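Local coordinates for protein acetyltransferase (Sinorhizobium meliloti, PDB 4JXR) that probably transfers the acetyl group of acetyl-CoA to an acceptor substrate, as a GNAT-superfamily enzyme of the phosphinothricin acetyltransferase type, at residues 125-129 and 130-134. Sequence-based numbering, arbitrary orientation. Where two conformers were deposited one is given.
Sequences GGAHP and SSIAL
A histidine N-cap opens helix 129-137 of this GNAT fold, and the capping pair, His-128 and Ser-130, both belong to the acetyl-CoA site. The imidazole of His-128 reaches alongside the start of the helix with its ring edge toward Ser-130: with CG anti to the backbone N (chi1 -164°), its ND1 accepts a hydrogen bond from Ser-130 N at 3.0 Å. The donor lies almost in the ring plane and meets the ring at its edge, so one bond both caps an N-H of the first turn and restrains the rotation of the imidazole. Ser-130 also borders the ring with its side chain, Ser-130 CB standing 3.5 Å from His-128 ND1 and Ser-130 OG 3.5 Å from His-128 CE1.

The carbonyl of the same histidine starts the helical bonding. Ile-132 N points at His-128 O from 3.0 Å in a nearly straight bond (172°), whereas Ser-131 N, at 3.1 Å from that oxygen, is bent into a weak second one. Pro-129, which has no N-H to be satisfied, fits the first helical position; its carbonyl oxygen takes the next bond, from Ala-133 N at 2.9 Å. Ile-132 turns back toward the loop, its CG1 passing beside His-128 O and its extended end bringing CD1 to 3.5 Å from Ala-127 O and 4.2 Å from Ala-127 CB.

The loop that leads from strand 119-125 to the cap is held at Gly-126 N, which is hydrogen-bonded to Tyr-32 OH. On the side of the helix that faces the sheet, Ser-131 and Ile-132 rest on Ile-124 of that strand, while Ala-127 and Ile-132 reach across to Ala-160 on the adjacent antiparallel strand 155-165.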
loop_
_atom_site.group_PDB
_atom_site.type_symbol
_atom_site.label_atom_id
_atom_site.label_comp_id
_atom_site.label_asym_id
_atom_site.label_seq_id
_atom_site.Cartn_x
_atom_site.Cartn_y
_atom_site.Cartn_z
ATOM N N GLY A 125 2.725 7.736 9.032
ATOM C CA GLY A 125 1.465 8.461 9.186
ATOM C C GLY A 125 1.684 9.829 9.740
ATOM O O GLY A 125 2.455 10.076 10.688
ATOM N N GLY A 126 1.019 10.769 9.123
ATOM C CA GLY A 126 1.182 12.151 9.513
ATOM C C GLY A 126 2.485 12.762 9.149
ATOM O O GLY A 126 2.703 13.935 9.476
ATOM N N ALA A 127 3.416 12.010 8.581
ATOM C CA ALA A 127 4.753 12.528 8.322
ATOM C C ALA A 127 5.372 13.100 9.603
ATOM O O ALA A 127 6.062 14.105 9.558
ATOM C CB ALA A 127 4.782 13.475 7.132
ATOM N N HIS A 128 5.152 12.466 10.740
ATOM C CA HIS A 128 5.610 13.023 11.988
ATOM C C HIS A 128 7.118 13.157 11.984
ATOM O O HIS A 128 7.831 12.185 11.726
ATOM C CB HIS A 128 5.201 12.123 13.158
ATOM C CG HIS A 128 5.297 12.785 14.511
ATOM N ND1 HIS A 128 6.480 13.248 15.074
ATOM C CD2 HIS A 128 4.342 13.017 15.438
ATOM C CE1 HIS A 128 6.251 13.806 16.246
ATOM N NE2 HIS A 128 4.954 13.664 16.499
ATOM N N PRO A 129 7.661 14.361 12.313
ATOM C CA PRO A 129 9.121 14.518 12.237
ATOM C C PRO A 129 9.914 13.591 13.136
ATOM O O PRO A 129 11.043 13.235 12.777
ATOM C CB PRO A 129 9.338 15.978 12.601
ATOM C CG PRO A 129 8.071 16.585 12.659
ATOM C CD PRO A 129 6.973 15.630 12.599
ATOM N N SER A 130 9.379 13.224 14.299
ATOM C CA SER A 130 10.136 12.368 15.163
ATOM C C SER A 130 10.313 10.981 14.566
ATOM O O SER A 130 11.352 10.362 14.731
ATOM C CB SER A 130 9.498 12.304 16.529
ATOM O OG SER A 130 9.598 13.614 17.110
ATOM N N SER A 131 9.298 10.475 13.897
ATOM C CA SER A 131 9.382 9.164 13.247
ATOM C C SER A 131 10.277 9.238 12.008
ATOM O O SER A 131 11.069 8.326 11.747
ATOM C CB SER A 131 7.996 8.680 12.864
ATOM O OG SER A 131 8.097 7.432 12.223
ATOM N N ILE A 132 10.171 10.308 11.229
ATOM C CA ILE A 132 11.069 10.495 10.117
ATOM C C ILE A 132 12.517 10.441 10.578
ATOM O O ILE A 132 13.367 9.799 9.975
ATOM C CB ILE A 132 10.713 11.780 9.334
ATOM C CG1 ILE A 132 9.352 11.653 8.658
ATOM C CG2 ILE A 132 11.797 12.124 8.339
ATOM C CD1 ILE A 132 8.891 12.906 7.951
ATOM N N ALA A 133 12.807 11.153 11.677
ATOM C CA ALA A 133 14.169 11.255 12.191
ATOM C C ALA A 133 14.670 9.897 12.715
ATOM O O ALA A 133 15.827 9.571 12.544
ATOM C CB ALA A 133 14.257 12.312 13.266
ATOM N N LEU A 134 13.808 9.162 13.396
ATOM C CA LEU A 134 14.176 7.813 13.833
ATOM C C LEU A 134 14.639 6.954 12.676
ATOM O O LEU A 134 15.644 6.275 12.730
ATOM C CB LEU A 134 12.956 7.167 14.537
ATOM C CG LEU A 134 13.094 5.653 14.797
ATOM C CD1 LEU A 134 14.261 5.327 15.701
ATOM C CD2 LEU A 134 11.781 5.106 15.335
#